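Long-range contacts in putative methylthioribose-1-phosphate isomerase (Pyrococcus horikoshii OT3, PDB 6A34), which probably interconverts 5-methylthioribose 1-phosphate and 5-methylthioribulose 1-phosphate in the methionine salvage pathway: residues Phe41-Ile51 with Ala65-Tyr73; Ala109-Val117 with Leu131-Glu142. All coordinates share one frame; numbering follows the deposited sequence.

Contact 1: residues Phe41-Ile51 with Ala65-Tyr73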
loop_
_atom_site.group_PDB
_atom_site.type_symbol
_atom_site.label_atom_id
_atom_site.label_comp_id
_atom_site.label_asym_id
_atom_site.label_seq_id
_atom_site.Cartn_x
_atom_site.Cartn_y
_atom_site.Cartn_z
ATOM N N PHE A 41 34.057 -10.521 2.230
ATOM C CA PHE A 41 34.278 -10.616 3.651
ATOM C C PHE A 41 35.253 -11.761 3.936
ATOM O O PHE A 41 35.007 -12.884 3.513
ATOM C CB PHE A 41 32.960 -10.835 4.398
ATOM C CG PHE A 41 31.935 -9.742 4.207
ATOM C CD1 PHE A 41 32.237 -8.422 4.517
ATOM C CD2 PHE A 41 30.676 -10.027 3.706
ATOM C CE1 PHE A 41 31.302 -7.412 4.340
ATOM C CE2 PHE A 41 29.749 -9.016 3.515
ATOM C CZ PHE A 41 30.057 -7.715 3.851
ATOM N N SER A 42 36.297 -11.453 4.721
ATOM C CA SER A 42 37.469 -12.305 4.920
ATOM C C SER A 42 37.661 -12.710 6.390
ATOM O O SER A 42 38.559 -13.470 6.673
ATOM C CB SER A 42 38.688 -11.602 4.389
ATOM O OG SER A 42 38.442 -11.147 3.056
ATOM N N LYS A 43 36.799 -12.238 7.302
ATOM C CA LYS A 43 36.871 -12.592 8.741
ATOM C C LYS A 43 35.471 -12.934 9.252
ATOM O O LYS A 43 34.485 -12.405 8.730
ATOM C CB LYS A 43 37.418 -11.428 9.573
ATOM C CG LYS A 43 38.684 -10.779 9.022
ATOM C CD LYS A 43 39.072 -9.482 9.717
ATOM C CE LYS A 43 39.800 -8.533 8.782
ATOM N NZ LYS A 43 40.659 -7.575 9.516
ATOM N N VAL A 44 35.379 -13.770 10.298
ATOM C CA VAL A 44 34.055 -14.253 10.692
ATOM C C VAL A 44 33.256 -13.077 11.274
ATOM O O VAL A 44 32.032 -13.033 11.076
ATOM C CB VAL A 44 34.044 -15.512 11.592
ATOM C CG1 VAL A 44 35.314 -16.322 11.493
ATOM C CG2 VAL A 44 33.697 -15.225 13.030
ATOM N N GLU A 45 33.962 -12.119 11.900
ATOM C CA GLU A 45 33.372 -10.898 12.500
ATOM C C GLU A 45 32.659 -10.067 11.430
ATOM O O GLU A 45 31.561 -9.607 11.667
ATOM C CB GLU A 45 34.421 -9.989 13.150
ATOM C CG GLU A 45 35.047 -10.560 14.408
ATOM C CD GLU A 45 36.115 -11.625 14.192
ATOM O OE1 GLU A 45 36.678 -11.720 13.058
ATOM O OE2 GLU A 45 36.379 -12.374 15.160
ATOM N N GLU A 46 33.311 -9.887 10.274
ATOM C CA GLU A 46 32.749 -9.197 9.098
ATOM C C GLU A 46 31.457 -9.880 8.596
ATOM O O GLU A 46 30.539 -9.192 8.180
ATOM C CB GLU A 46 33.763 -9.125 7.951
ATOM C CG GLU A 46 34.988 -8.265 8.234
ATOM C CD GLU A 46 36.037 -8.247 7.122
ATOM O OE1 GLU A 46 35.965 -9.104 6.209
ATOM O OE2 GLU A 46 36.941 -7.372 7.168
ATOM N N VAL A 47 31.419 -11.221 8.578
ATOM C CA VAL A 47 30.249 -12.008 8.141
ATOM C C VAL A 47 29.120 -11.828 9.169
ATOM O O VAL A 47 27.960 -11.651 8.817
ATOM C CB VAL A 47 30.613 -13.505 7.982
ATOM C CG1 VAL A 47 29.404 -14.406 7.807
ATOM C CG2 VAL A 47 31.604 -13.740 6.856
ATOM N N ALA A 48 29.474 -11.903 10.455
ATOM C CA ALA A 48 28.497 -11.764 11.532
ATOM C C ALA A 48 27.832 -10.383 11.432
ATOM O O ALA A 48 26.615 -10.269 11.444
ATOM C CB ALA A 48 29.156 -11.988 12.884
ATOM N N GLU A 49 28.656 -9.346 11.302
ATOM C CA GLU A 49 28.184 -7.978 11.201
ATOM C C GLU A 49 27.226 -7.847 9.995
ATOM O O GLU A 49 26.192 -7.194 10.095
ATOM C CB GLU A 49 29.396 -7.036 11.147
ATOM C CG GLU A 49 29.060 -5.551 11.181
ATOM C CD GLU A 49 28.188 -5.084 12.345
ATOM O OE1 GLU A 49 28.283 -5.685 13.456
ATOM O OE2 GLU A 49 27.402 -4.119 12.133
ATOM N N ALA A 50 27.553 -8.502 8.873
ATOM C CA ALA A 50 26.770 -8.443 7.618
ATOM C C ALA A 50 25.420 -9.153 7.785
ATOM O O ALA A 50 24.449 -8.788 7.142
ATOM C CB ALA A 50 27.567 -9.017 6.477
ATOM N N ILE A 51 25.335 -10.132 8.688
ATOM C CA ILE A 51 24.040 -10.706 9.030
ATOM C C ILE A 51 23.232 -9.706 9.880
ATOM O O ILE A 51 22.067 -9.485 9.596
ATOM C CB ILE A 51 24.202 -12.066 9.729
ATOM C CG1 ILE A 51 24.646 -13.148 8.743
ATOM C CG2 ILE A 51 22.924 -12.462 10.453
ATOM C CD1 ILE A 51 25.473 -14.227 9.379
ATOM N N ALA A 65 25.079 -17.969 4.721
ATOM C CA ALA A 65 26.095 -17.016 5.110
ATOM C C ALA A 65 26.747 -17.483 6.414
ATOM O O ALA A 65 27.957 -17.466 6.530
ATOM C CB ALA A 65 25.545 -15.616 5.240
ATOM N N ALA A 66 25.933 -17.908 7.376
ATOM C CA ALA A 66 26.435 -18.277 8.690
ATOM C C ALA A 66 27.291 -19.538 8.581
ATOM O O ALA A 66 28.300 -19.666 9.281
ATOM C CB ALA A 66 25.285 -18.528 9.618
ATOM N N GLY A 67 26.804 -20.488 7.770
ATOM C CA GLY A 67 27.471 -21.714 7.514
ATOM C C GLY A 67 28.818 -21.462 6.854
ATOM O O GLY A 67 29.788 -22.083 7.216
ATOM N N PHE A 68 28.854 -20.540 5.885
ATOM C CA PHE A 68 30.106 -20.176 5.222
ATOM C C PHE A 68 31.029 -19.387 6.147
ATOM O O PHE A 68 32.194 -19.276 5.861
ATOM C CB PHE A 68 29.843 -19.386 3.945
ATOM C CG PHE A 68 29.349 -20.253 2.821
ATOM C CD1 PHE A 68 29.870 -21.518 2.619
ATOM C CD2 PHE A 68 28.376 -19.798 1.955
ATOM C CE1 PHE A 68 29.434 -22.304 1.573
ATOM C CE2 PHE A 68 27.925 -20.598 0.924
ATOM C CZ PHE A 68 28.445 -21.848 0.738
ATOM N N GLY A 69 30.482 -18.810 7.224
ATOM C CA GLY A 69 31.287 -18.171 8.261
ATOM C C GLY A 69 32.122 -19.176 9.035
ATOM O O GLY A 69 33.250 -18.869 9.441
ATOM N N LEU A 70 31.574 -20.378 9.237
ATOM C CA LEU A 70 32.330 -21.468 9.851
ATOM C C LEU A 70 33.342 -22.073 8.872
ATOM O O LEU A 70 34.413 -22.452 9.273
ATOM C CB LEU A 70 31.348 -22.513 10.372
ATOM C CG LEU A 70 30.458 -22.001 11.510
ATOM C CD1 LEU A 70 29.422 -23.032 11.870
ATOM C CD2 LEU A 70 31.296 -21.634 12.730
ATOM N N ALA A 71 32.965 -22.207 7.600
ATOM C CA ALA A 71 33.885 -22.649 6.555
ATOM C C ALA A 71 35.091 -21.705 6.543
ATOM O O ALA A 71 36.231 -22.155 6.591
ATOM C CB ALA A 71 33.195 -22.665 5.215
ATOM N N LEU A 72 34.809 -20.399 6.532
ATOM C CA LEU A 72 35.838 -19.376 6.561
ATOM C C LEU A 72 36.721 -19.592 7.799
ATOM O O LEU A 72 37.950 -19.601 7.695
ATOM C CB LEU A 72 35.214 -17.979 6.548
ATOM C CG LEU A 72 36.215 -16.827 6.593
ATOM C CD1 LEU A 72 36.944 -16.687 5.273
ATOM C CD2 LEU A 72 35.540 -15.518 6.926
ATOM N N TYR A 73 36.094 -19.817 8.951
ATOM C CA TYR A 73 36.837 -20.070 10.157
ATOM C C TYR A 73 37.779 -21.260 9.944
ATOM O O TYR A 73 38.949 -21.208 10.336
ATOM C CB TYR A 73 35.937 -20.340 11.362
ATOM C CG TYR A 73 36.761 -20.808 12.522
ATOM C CD1 TYR A 73 37.578 -19.923 13.219
ATOM C CD2 TYR A 73 36.800 -22.151 12.852
ATOM C CE1 TYR A 73 38.420 -20.368 14.234
ATOM C CE2 TYR A 73 37.632 -22.609 13.861
ATOM C CZ TYR A 73 38.444 -21.718 14.551
ATOM O OH TYR A 73 39.235 -22.213 15.538
#
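Leu72 pushes its CD2 methyl against the backbone at the start of helix 44-52, where this short helix packs nearly antiparallel (172°) on helix 59-76 in the mainly helical N-terminal part of this eIF-2B-family isomerase. CD2 comes within 3.5 Å of the Lys43 carbonyl carbon at the N-cap position, while CD1 lies near Ser42 O. Leu72 can do this because its CG is anti to the backbone N (chi1 179°), which throws the branched end across to the turn.

The approach is close because Gly69 sits opposite Val44 and Val47: the CA atoms of Val44 and Gly69 are only 5.4 Å apart. Val44 CG1 approaches Gly69 O and, beside Tyr73, touches its CB at 4.1 Å. Further along, Ile51 rests CD1 against the CB atoms of Ala65 and Ala66, in looser contact. Ile51 also touches Val56 and Thr99, and its side chain is about 4 Å from that of Arg100, a predicted substrate-binding residue. Helices 104-119 and 125-157 cover other sides of helix 59-76.

The outer side is different: Lys43 and Glu45 face solvent, and Glu46 turns back to its own turn, its OE1 taking a nearly straight 2.8 Å hydrogen bond from Ser42 N. No hydrogen bond joins the two segments; even at Ala65 O, the contact is with a methyl, Val47 CG1, at 3.6 Å.

Contact 2: residues Ala109-Val117 with Leu131-Glu142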
loop_
_atom_site.group_PDB
_atom_site.type_symbol
_atom_site.label_atom_id
_atom_site.label_comp_id
_atom_site.label_asym_id
_atom_site.label_seq_id
_atom_site.Cartn_x
_atom_site.Cartn_y
_atom_site.Cartn_z
ATOM N N ALA A 109 21.458 -24.083 10.365
ATOM C CA ALA A 109 22.668 -24.223 9.573
ATOM C C ALA A 109 23.875 -24.431 10.494
ATOM O O ALA A 109 24.673 -25.359 10.270
ATOM C CB ALA A 109 22.858 -23.021 8.692
ATOM N N LEU A 110 23.977 -23.576 11.518
ATOM C CA LEU A 110 25.060 -23.605 12.448
ATOM C C LEU A 110 25.051 -24.914 13.224
ATOM O O LEU A 110 26.084 -25.542 13.351
ATOM C CB LEU A 110 24.961 -22.428 13.417
ATOM C CG LEU A 110 25.245 -21.070 12.791
ATOM C CD1 LEU A 110 25.092 -19.960 13.826
ATOM C CD2 LEU A 110 26.628 -21.046 12.157
ATOM N N ASN A 111 23.889 -25.280 13.757
ATOM C CA ASN A 111 23.736 -26.497 14.526
ATOM C C ASN A 111 24.053 -27.751 13.701
ATOM O O ASN A 111 24.518 -28.742 14.239
ATOM C CB ASN A 111 22.326 -26.629 15.099
ATOM C CG ASN A 111 22.354 -26.441 16.592
ATOM O OD1 ASN A 111 22.333 -25.309 17.081
ATOM N ND2 ASN A 111 22.492 -27.548 17.305
ATOM N N ARG A 112 23.689 -27.744 12.426
ATOM C CA ARG A 112 23.992 -28.840 11.503
ATOM C C ARG A 112 25.517 -29.060 11.412
ATOM O O ARG A 112 25.976 -30.199 11.342
ATOM C CB ARG A 112 23.426 -28.499 10.126
ATOM C CG ARG A 112 23.680 -29.546 9.052
ATOM C CD ARG A 112 22.929 -29.226 7.768
ATOM N NE ARG A 112 23.371 -30.046 6.644
ATOM C CZ ARG A 112 22.765 -30.060 5.485
ATOM N NH1 ARG A 112 21.764 -29.217 5.284
ATOM N NH2 ARG A 112 23.139 -30.907 4.538
ATOM N N ILE A 113 26.287 -27.961 11.402
ATOM C CA ILE A 113 27.743 -28.040 11.273
ATOM C C ILE A 113 28.382 -28.404 12.625
ATOM O O ILE A 113 29.145 -29.356 12.704
ATOM C CB ILE A 113 28.283 -26.736 10.687
ATOM C CG1 ILE A 113 27.746 -26.566 9.262
ATOM C CG2 ILE A 113 29.808 -26.709 10.776
ATOM C CD1 ILE A 113 28.252 -25.337 8.565
ATOM N N LYS A 114 28.081 -27.616 13.655
ATOM C CA LYS A 114 28.361 -27.920 15.060
ATOM C C LYS A 114 28.200 -29.430 15.341
ATOM O O LYS A 114 29.142 -30.070 15.810
ATOM C CB LYS A 114 27.444 -27.046 15.921
ATOM C CG LYS A 114 27.303 -27.427 17.386
ATOM C CD LYS A 114 28.496 -27.070 18.234
ATOM C CE LYS A 114 28.115 -26.787 19.675
ATOM N NZ LYS A 114 29.319 -26.475 20.482
ATOM N N LYS A 115 27.029 -29.998 15.021
ATOM C CA LYS A 115 26.707 -31.383 15.345
ATOM C C LYS A 115 27.608 -32.329 14.542
ATOM O O LYS A 115 28.054 -33.337 15.055
ATOM C CB LYS A 115 25.236 -31.718 15.048
ATOM C CG LYS A 115 24.579 -32.764 15.951
ATOM C CD LYS A 115 25.560 -33.625 16.758
ATOM C CE LYS A 115 24.938 -34.410 17.896
ATOM N NZ LYS A 115 24.774 -35.838 17.534
ATOM N N LEU A 116 27.849 -32.024 13.266
ATOM C CA LEU A 116 28.766 -32.835 12.419
ATOM C C LEU A 116 30.189 -32.854 13.018
ATOM O O LEU A 116 30.828 -33.882 13.025
ATOM C CB LEU A 116 28.771 -32.253 11.005
ATOM C CG LEU A 116 29.613 -32.997 9.983
ATOM C CD1 LEU A 116 28.914 -34.278 9.563
ATOM C CD2 LEU A 116 29.901 -32.116 8.779
ATOM N N VAL A 117 30.650 -31.716 13.541
ATOM C CA VAL A 117 32.002 -31.553 14.063
ATOM C C VAL A 117 32.184 -32.345 15.371
ATOM O O VAL A 117 33.211 -33.000 15.526
ATOM C CB VAL A 117 32.321 -30.067 14.281
ATOM C CG1 VAL A 117 33.564 -29.879 15.126
ATOM C CG2 VAL A 117 32.429 -29.328 12.966
ATOM N N LEU A 131 35.306 -31.355 6.338
ATOM C CA LEU A 131 33.928 -31.667 6.585
ATOM C C LEU A 131 33.102 -30.379 6.766
ATOM O O LEU A 131 32.004 -30.275 6.214
ATOM C CB LEU A 131 33.835 -32.547 7.828
ATOM C CG LEU A 131 34.108 -34.029 7.595
ATOM C CD1 LEU A 131 34.283 -34.737 8.924
ATOM C CD2 LEU A 131 33.014 -34.676 6.771
ATOM N N ILE A 132 33.633 -29.430 7.538
ATOM C CA ILE A 132 32.961 -28.178 7.796
ATOM C C ILE A 132 32.705 -27.457 6.476
ATOM O O ILE A 132 31.620 -26.962 6.261
ATOM C CB ILE A 132 33.801 -27.280 8.716
ATOM C CG1 ILE A 132 33.840 -27.816 10.144
ATOM C CG2 ILE A 132 33.311 -25.839 8.658
ATOM C CD1 ILE A 132 34.919 -27.175 10.976
ATOM N N VAL A 133 33.747 -27.355 5.641
ATOM C CA VAL A 133 33.657 -26.600 4.420
ATOM C C VAL A 133 32.622 -27.292 3.518
ATOM O O VAL A 133 31.758 -26.621 2.890
ATOM C CB VAL A 133 35.027 -26.443 3.725
ATOM C CG1 VAL A 133 34.889 -25.879 2.310
ATOM C CG2 VAL A 133 35.994 -25.606 4.558
ATOM N N GLN A 134 32.709 -28.626 3.465
ATOM C CA GLN A 134 31.859 -29.406 2.618
ATOM C C GLN A 134 30.388 -29.189 3.026
ATOM O O GLN A 134 29.537 -29.025 2.167
ATOM C CB GLN A 134 32.248 -30.887 2.675
ATOM C CG GLN A 134 31.297 -31.795 1.907
ATOM C CD GLN A 134 31.748 -33.235 1.885
ATOM O OE1 GLN A 134 32.357 -33.701 0.924
ATOM N NE2 GLN A 134 31.447 -33.949 2.953
ATOM N N GLU A 135 30.120 -29.260 4.329
ATOM C CA GLU A 135 28.829 -29.044 4.896
ATOM C C GLU A 135 28.262 -27.662 4.522
ATOM O O GLU A 135 27.087 -27.587 4.196
ATOM C CB GLU A 135 28.860 -29.191 6.418
ATOM C CG GLU A 135 27.563 -29.746 6.986
ATOM C CD GLU A 135 27.074 -31.063 6.391
ATOM O OE1 GLU A 135 27.857 -31.720 5.666
ATOM O OE2 GLU A 135 25.906 -31.448 6.672
ATOM N N ALA A 136 29.078 -26.599 4.579
ATOM C CA ALA A 136 28.611 -25.256 4.252
ATOM C C ALA A 136 28.192 -25.195 2.777
ATOM O O ALA A 136 27.170 -24.587 2.445
ATOM C CB ALA A 136 29.657 -24.222 4.588
ATOM N N TYR A 137 28.921 -25.896 1.890
ATOM C CA TYR A 137 28.553 -25.904 0.485
ATOM C C TYR A 137 27.240 -26.670 0.305
ATOM O O TYR A 137 26.429 -26.328 -0.553
ATOM C CB TYR A 137 29.645 -26.479 -0.419
ATOM C CG TYR A 137 30.734 -25.493 -0.772
ATOM C CD1 TYR A 137 30.459 -24.350 -1.511
ATOM C CD2 TYR A 137 32.044 -25.701 -0.375
ATOM C CE1 TYR A 137 31.448 -23.443 -1.845
ATOM C CE2 TYR A 137 33.049 -24.809 -0.710
ATOM C CZ TYR A 137 32.745 -23.670 -1.432
ATOM O OH TYR A 137 33.713 -22.784 -1.755
ATOM N N LYS A 138 27.063 -27.729 1.094
ATOM C CA LYS A 138 25.879 -28.557 1.019
ATOM C C LYS A 138 24.628 -27.736 1.395
ATOM O O LYS A 138 23.613 -27.904 0.783
ATOM C CB LYS A 138 26.023 -29.769 1.943
ATOM C CG LYS A 138 26.486 -31.071 1.314
ATOM C CD LYS A 138 26.355 -32.183 2.358
ATOM C CE LYS A 138 26.964 -33.522 2.000
ATOM N NZ LYS A 138 26.970 -34.396 3.201
ATOM N N ILE A 139 24.728 -26.902 2.434
ATOM C CA ILE A 139 23.638 -26.075 2.890
ATOM C C ILE A 139 23.222 -25.136 1.752
ATOM O O ILE A 139 22.054 -25.072 1.392
ATOM C CB ILE A 139 24.016 -25.340 4.187
ATOM C CG1 ILE A 139 24.188 -26.336 5.335
ATOM C CG2 ILE A 139 22.989 -24.258 4.548
ATOM C CD1 ILE A 139 24.926 -25.765 6.539
ATOM N N ALA A 140 24.195 -24.461 1.137
ATOM C CA ALA A 140 23.908 -23.522 0.075
ATOM C C ALA A 140 23.297 -24.266 -1.111
ATOM O O ALA A 140 22.243 -23.849 -1.579
ATOM C CB ALA A 140 25.131 -22.750 -0.333
ATOM N N ASP A 141 23.941 -25.357 -1.558
ATOM C CA ASP A 141 23.543 -26.064 -2.779
ATOM C C ASP A 141 22.146 -26.686 -2.641
ATOM O O ASP A 141 21.450 -26.819 -3.628
ATOM C CB ASP A 141 24.534 -27.171 -3.168
ATOM C CG ASP A 141 25.928 -26.673 -3.524
ATOM O OD1 ASP A 141 26.048 -25.491 -3.922
ATOM O OD2 ASP A 141 26.898 -27.450 -3.321
ATOM N N GLU A 142 21.788 -27.135 -1.442
ATOM C CA GLU A 142 20.477 -27.719 -1.165
ATOM C C GLU A 142 19.383 -26.665 -1.388
ATOM O O GLU A 142 18.299 -26.990 -1.849
ATOM C CB GLU A 142 20.384 -28.242 0.277
ATOM C CG GLU A 142 20.892 -29.672 0.421
ATOM C CD GLU A 142 21.361 -30.069 1.815
ATOM O OE1 GLU A 142 20.927 -29.430 2.799
ATOM O OE2 GLU A 142 22.179 -31.012 1.915
#
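Arg112 NH1 donates a 2.6 Å hydrogen bond to Glu142 OE1, one arm of an end-on, two-pronged salt bridge between the roughly antiparallel (151°) helices 104-119 and 125-157, part of the helical N-terminal region. The other arm runs from NH2 to Glu142 OE2 at 2.8 Å. Both oxygens use their syn lone pairs, and guanidinium and carboxylate are nearly coplanar (17° between planes). Glu135 comes to the NE edge, near the guanidinium plane: its OE2, met on the anti side and out of the carboxylate plane, accepts from Arg112 NE at 2.9 Å, with the two groups turned 67° apart. Three bonds to two carboxylates therefore fix the rotation of the guanidinium.

Arg112 reaches this site on a chain that runs straight out from CG to NE, its trans first torsion carrying it across to the other helix. It enters as a knob among Glu135, Lys138, Ile139 and Glu142, with Ile139 CG1 over one face of the guanidinium. Lys138 NZ makes a long ion pair with Glu135 OE1 and so extends the salt-bridge network to a solvent-exposed lysine.

Beneath the charges the interface is apolar. Ile113 is a second knob, held by Ile132, Glu135, Ala136 and Ile139; its CD1 meets Ile139 CD1 at 3.9 Å. Leu116 CD2 lies against the Glu135 side chain from CB to OE1 and approaches Leu131 CB. Val117, backed by Leu86 and Phe89 of helix 82-97, packs tightest, its CG2 lying 3.5 Å from Ile132 CG1.

How the contacts relate
Contact 1 closes before contact 2 opens along the chain, and their centres lie about 13 Å apart on the same side of the chain's centre. Helix 59-76 joins them: it carries 65-73, and its other sides rest on both helices of contact 2. Leu70 CD1 meets Leu110 CD2 at 3.4 Å, while the Phe68 ring reaches Ala136 and Ala140 and meets Tyr137 edge-to-face. Helices 44-52, 59-76, 82-97, 104-119 and 125-157 thus pack together, and the strands of the seven-stranded sheet come later in the sequence. Predicted substrate-binding residues Arg57 and Arg100 lie near the contact 1 end of this helical pack.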